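Local coordinates for protein sortase (Actinomyces oris, PDB 2XWG) that is a pilus-type (class C) sortase, probably a cysteine transpeptidase that links pilin subunits during fimbrial assembly, at residues A[124-136]-A[146-160]. Sequence-based numbering, arbitrary orientation.
Sequences TLTEGVGHLFGTS and SVLTGHTGLSTATMF
Leu-125 lays its CB over one face of the His-151 imidazole, a CH-pi contact 4.0 Å from the ring centroid, while its CD1 runs on to meet CG2 of Thr-149. At the ring edge, in plane, a water links His-151 NE2 to Thr-126 OG1, and a second water joins the backbone N of His-151 to the carbonyls of Leu-125 and Gly-128. The Met-159 chain, bent at chi2 (-48°), brings CE within 3.4 Å of Thr-126 O, against the carbonyl oxygens at the end of helix 122-127. Val-129 splits its branches: CG2 meets the Phe-160 ring at CZ (3.6 Å), the two side chains at about a right angle, and CG1 packs on Leu-148 CB. These contacts lie at one end of the antiparallel pairing of strands 129-131 and 144-149 within the sortase beta-barrel, where Gly-130 and Thr-149 form a hydrogen-bonded pair and His-131 and Leu-148 a non-hydrogen-bonded one. The second strand runs on through Gly-150 to His-151, the predicted proton donor/acceptor, whose side chain lies about 6 Å from that of the predicted nucleophile Cys-213. Beyond the pair, Leu-132 and Val-147 run alongside each other, CD2 of the one against CG1 of the other. Thr-135 crosses Val-147 at about a right angle; its OG1, between backbone N and carbonyl carbon (chi1 68°), accepts from Val-147 N at 3.2 Å and donates to a lone pair of Leu-132 O, which also takes the backbone N of Thr-135 in the type II turn 132-135. A valine in its place would probably leave Val-147 N without its acceptor and Leu-132 O with the backbone N alone. Ser-136 O accepts from both Ser-146 OG and His-131 NE2 (2.8 Å), which reach it from opposite faces of its carbonyl plane, while the other ring nitrogen of His-131, ND1, bonds Tyr-92 OH.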
loop_
_atom_site.group_PDB
_atom_site.type_symbol
_atom_site.label_atom_id
_atom_site.label_comp_id
_atom_site.label_asym_id
_atom_site.label_seq_id
_atom_site.Cartn_x
_atom_site.Cartn_y
_atom_site.Cartn_z
ATOM N N THR A 124 5.229 6.591 10.989
ATOM C CA THR A 124 4.076 5.861 10.442
ATOM C C THR A 124 4.325 4.364 10.335
ATOM O O THR A 124 3.487 3.572 10.748
ATOM C CB THR A 124 3.718 6.368 9.053
ATOM O OG1 THR A 124 3.267 7.714 9.154
ATOM C CG2 THR A 124 2.633 5.536 8.448
ATOM N N LEU A 125 5.485 3.979 9.803
ATOM C CA LEU A 125 5.793 2.554 9.635
ATOM C C LEU A 125 6.081 1.836 10.961
ATOM O O LEU A 125 6.087 0.612 11.011
ATOM C CB LEU A 125 6.942 2.322 8.637
ATOM C CG LEU A 125 6.761 2.851 7.220
ATOM C CD1 LEU A 125 7.755 2.196 6.274
ATOM C CD2 LEU A 125 5.395 2.553 6.785
ATOM N N THR A 126 6.335 2.593 12.019
ATOM C CA THR A 126 6.389 2.030 13.367
ATOM C C THR A 126 4.979 1.728 13.888
ATOM O O THR A 126 4.796 0.871 14.749
ATOM C CB THR A 126 7.121 2.992 14.317
ATOM O OG1 THR A 126 8.541 2.793 14.179
ATOM C CG2 THR A 126 6.739 2.742 15.745
ATOM N N GLU A 127 3.985 2.429 13.341
ATOM C CA GLU A 127 2.603 2.329 13.794
ATOM C C GLU A 127 1.739 1.331 13.003
ATOM O O GLU A 127 0.737 0.834 13.525
ATOM C CB GLU A 127 1.932 3.714 13.808
ATOM C CG GLU A 127 2.348 4.610 14.980
ATOM C CD GLU A 127 2.344 3.851 16.317
ATOM O OE1 GLU A 127 1.235 3.453 16.778
ATOM O OE2 GLU A 127 3.452 3.637 16.893
ATOM N N GLY A 128 2.104 1.051 11.752
ATOM C CA GLY A 128 1.402 0.053 10.957
ATOM C C GLY A 128 1.875 -0.009 9.518
ATOM O O GLY A 128 3.024 0.249 9.221
ATOM N N VAL A 129 0.984 -0.356 8.609
ATOM C CA VAL A 129 1.327 -0.341 7.203
ATOM C C VAL A 129 1.186 1.088 6.673
ATOM O O VAL A 129 0.172 1.758 6.916
ATOM C CB VAL A 129 0.406 -1.294 6.417
ATOM C CG1 VAL A 129 0.646 -1.138 4.941
ATOM C CG2 VAL A 129 0.646 -2.743 6.848
ATOM N N GLY A 130 2.205 1.578 5.968
ATOM C CA GLY A 130 2.158 2.923 5.425
ATOM C C GLY A 130 1.802 2.884 3.956
ATOM O O GLY A 130 2.271 2.030 3.216
ATOM N N HIS A 131 0.967 3.810 3.523
ATOM C CA HIS A 131 0.589 3.879 2.125
ATOM C C HIS A 131 1.461 4.853 1.354
ATOM O O HIS A 131 1.698 5.983 1.800
ATOM C CB HIS A 131 -0.840 4.330 1.997
ATOM C CG HIS A 131 -1.222 4.646 0.593
ATOM N ND1 HIS A 131 -1.286 5.936 0.115
ATOM C CD2 HIS A 131 -1.525 3.836 -0.446
ATOM C CE1 HIS A 131 -1.636 5.910 -1.160
ATOM N NE2 HIS A 131 -1.786 4.648 -1.523
ATOM N N LEU A 132 1.921 4.424 0.180
ATOM C CA LEU A 132 2.944 5.170 -0.544
ATOM C C LEU A 132 2.395 6.365 -1.314
ATOM O O LEU A 132 1.819 6.202 -2.395
ATOM C CB LEU A 132 3.719 4.248 -1.475
ATOM C CG LEU A 132 4.988 4.860 -2.040
ATOM C CD1 LEU A 132 5.810 5.438 -0.914
ATOM C CD2 LEU A 132 5.784 3.828 -2.779
ATOM N N PHE A 133 2.588 7.561 -0.750
ATOM C CA PHE A 133 2.173 8.796 -1.392
ATOM C C PHE A 133 2.726 8.833 -2.802
ATOM O O PHE A 133 3.922 8.665 -3.024
ATOM C CB PHE A 133 2.641 10.006 -0.593
ATOM C CG PHE A 133 2.370 11.338 -1.262
ATOM C CD1 PHE A 133 1.069 11.800 -1.426
ATOM C CD2 PHE A 133 3.423 12.141 -1.687
ATOM C CE1 PHE A 133 0.814 13.027 -2.029
ATOM C CE2 PHE A 133 3.182 13.364 -2.290
ATOM C CZ PHE A 133 1.863 13.815 -2.456
ATOM N N GLY A 134 1.837 9.030 -3.764
ATOM C CA GLY A 134 2.220 8.961 -5.155
ATOM C C GLY A 134 1.500 7.826 -5.830
ATOM O O GLY A 134 1.361 7.838 -7.049
ATOM N N THR A 135 1.041 6.843 -5.053
ATOM C CA THR A 135 0.321 5.704 -5.632
ATOM C C THR A 135 -1.180 5.825 -5.349
ATOM O O THR A 135 -1.600 6.691 -4.586
ATOM C CB THR A 135 0.866 4.354 -5.121
ATOM O OG1 THR A 135 0.565 4.203 -3.731
ATOM C CG2 THR A 135 2.363 4.305 -5.290
ATOM N N SER A 136 -1.975 4.971 -5.981
ATOM C CA SER A 136 -3.418 5.023 -5.845
ATOM C C SER A 136 -3.844 4.726 -4.411
ATOM O O SER A 136 -3.296 3.841 -3.761
ATOM C CB SER A 136 -4.062 3.999 -6.783
ATOM O OG SER A 136 -3.526 4.077 -8.096
ATOM N N SER A 146 -2.187 0.502 -6.011
ATOM C CA SER A 146 -1.958 1.009 -4.665
ATOM C C SER A 146 -0.783 0.259 -4.052
ATOM O O SER A 146 -0.730 -0.979 -4.104
ATOM C CB SER A 146 -3.220 0.786 -3.831
ATOM O OG SER A 146 -3.212 1.582 -2.677
ATOM N N VAL A 147 0.157 1.000 -3.475
ATOM C CA VAL A 147 1.372 0.396 -2.939
ATOM C C VAL A 147 1.406 0.519 -1.424
ATOM O O VAL A 147 1.409 1.635 -0.898
ATOM C CB VAL A 147 2.601 1.079 -3.507
ATOM C CG1 VAL A 147 3.841 0.603 -2.775
ATOM C CG2 VAL A 147 2.714 0.781 -4.989
ATOM N N LEU A 148 1.407 -0.622 -0.728
ATOM C CA LEU A 148 1.343 -0.643 0.739
ATOM C C LEU A 148 2.675 -1.130 1.300
ATOM O O LEU A 148 3.163 -2.194 0.903
ATOM C CB LEU A 148 0.206 -1.544 1.231
ATOM C CG LEU A 148 -1.160 -1.249 0.643
ATOM C CD1 LEU A 148 -2.152 -2.087 1.322
ATOM C CD2 LEU A 148 -1.496 0.211 0.846
ATOM N N THR A 149 3.219 -0.358 2.242
ATOM C CA THR A 149 4.586 -0.484 2.739
ATOM C C THR A 149 4.647 -0.975 4.179
ATOM O O THR A 149 3.880 -0.499 5.017
ATOM C CB THR A 149 5.243 0.891 2.733
ATOM O OG1 THR A 149 4.943 1.549 1.497
ATOM C CG2 THR A 149 6.716 0.748 2.850
ATOM N N GLY A 150 5.573 -1.889 4.478
ATOM C CA GLY A 150 5.702 -2.440 5.813
ATOM C C GLY A 150 7.103 -2.947 6.112
ATOM O O GLY A 150 7.720 -3.578 5.277
ATOM N N HIS A 151 7.596 -2.685 7.318
ATOM C CA HIS A 151 8.927 -3.096 7.744
ATOM C C HIS A 151 9.092 -4.594 7.702
ATOM O O HIS A 151 8.125 -5.339 7.774
ATOM C CB HIS A 151 9.184 -2.662 9.186
ATOM C CG HIS A 151 9.611 -1.232 9.340
ATOM N ND1 HIS A 151 10.501 -0.618 8.487
ATOM C CD2 HIS A 151 9.281 -0.299 10.267
ATOM C CE1 HIS A 151 10.705 0.627 8.875
ATOM N NE2 HIS A 151 9.973 0.848 9.953
ATOM N N THR A 152 10.340 -5.016 7.539
ATOM C CA THR A 152 10.807 -6.327 7.954
ATOM C C THR A 152 11.930 -6.034 8.935
ATOM O O THR A 152 12.762 -5.150 8.671
ATOM C CB THR A 152 11.399 -7.117 6.783
ATOM O OG1 THR A 152 10.352 -7.634 5.958
ATOM C CG2 THR A 152 12.185 -8.271 7.297
ATOM N N GLY A 153 11.944 -6.735 10.071
ATOM C CA GLY A 153 13.026 -6.609 11.038
ATOM C C GLY A 153 12.900 -5.570 12.164
ATOM O O GLY A 153 13.832 -5.379 12.972
ATOM N N LEU A 154 11.756 -4.905 12.256
ATOM C CA LEU A 154 11.610 -3.856 13.259
ATOM C C LEU A 154 11.852 -4.474 14.637
ATOM O O LEU A 154 12.338 -3.801 15.549
ATOM C CB LEU A 154 10.229 -3.218 13.158
ATOM C CG LEU A 154 9.905 -2.006 14.029
ATOM C CD1 LEU A 154 10.799 -0.877 13.643
ATOM C CD2 LEU A 154 8.428 -1.614 13.848
ATOM N N SER A 155 11.546 -5.771 14.743
ATOM C CA SER A 155 11.650 -6.572 15.978
ATOM C C SER A 155 10.597 -6.262 17.087
ATOM O O SER A 155 9.968 -7.185 17.642
ATOM C CB SER A 155 13.066 -6.531 16.544
ATOM O OG SER A 155 13.260 -7.505 17.561
ATOM N N THR A 156 10.415 -4.990 17.423
ATOM C CA THR A 156 9.368 -4.632 18.374
ATOM C C THR A 156 7.983 -4.765 17.772
ATOM O O THR A 156 7.001 -4.513 18.442
ATOM C CB THR A 156 9.531 -3.222 18.869
ATOM O OG1 THR A 156 9.464 -2.325 17.756
ATOM C CG2 THR A 156 10.889 -3.066 19.596
ATOM N N ALA A 157 7.907 -5.165 16.505
ATOM C CA ALA A 157 6.636 -5.468 15.855
ATOM C C ALA A 157 6.904 -6.245 14.574
ATOM O O ALA A 157 7.832 -5.930 13.848
ATOM C CB ALA A 157 5.884 -4.204 15.553
ATOM N N THR A 158 6.085 -7.252 14.303
ATOM C CA THR A 158 6.308 -8.139 13.173
ATOM C C THR A 158 6.068 -7.462 11.818
ATOM O O THR A 158 6.785 -7.734 10.841
ATOM C CB THR A 158 5.402 -9.374 13.269
ATOM O OG1 THR A 158 5.591 -10.019 14.530
ATOM C CG2 THR A 158 5.727 -10.350 12.186
ATOM N N MET A 159 5.060 -6.592 11.752
ATOM C CA MET A 159 4.710 -5.906 10.511
ATOM C C MET A 159 4.673 -6.876 9.349
ATOM O O MET A 159 3.872 -7.812 9.373
ATOM C CB MET A 159 5.636 -4.735 10.223
ATOM C CG MET A 159 5.580 -3.653 11.285
ATOM S SD MET A 159 3.868 -3.196 11.695
ATOM C CE MET A 159 4.143 -1.832 12.808
ATOM N N PHE A 160 5.530 -6.666 8.347
ATOM C CA PHE A 160 5.533 -7.478 7.101
ATOM C C PHE A 160 6.694 -8.493 7.046
ATOM O O PHE A 160 7.140 -8.906 5.950
ATOM C CB PHE A 160 5.646 -6.569 5.868
ATOM C CG PHE A 160 4.321 -6.035 5.352
ATOM C CD1 PHE A 160 3.127 -6.392 5.944
ATOM C CD2 PHE A 160 4.287 -5.173 4.268
ATOM C CE1 PHE A 160 1.926 -5.931 5.457
ATOM C CE2 PHE A 160 3.087 -4.698 3.777
ATOM C CZ PHE A 160 1.906 -5.080 4.374
HETATM O O HOH W 1 5.639 -1.196 9.262
HETATM O O HOH W 2 9.744 2.957 11.405
#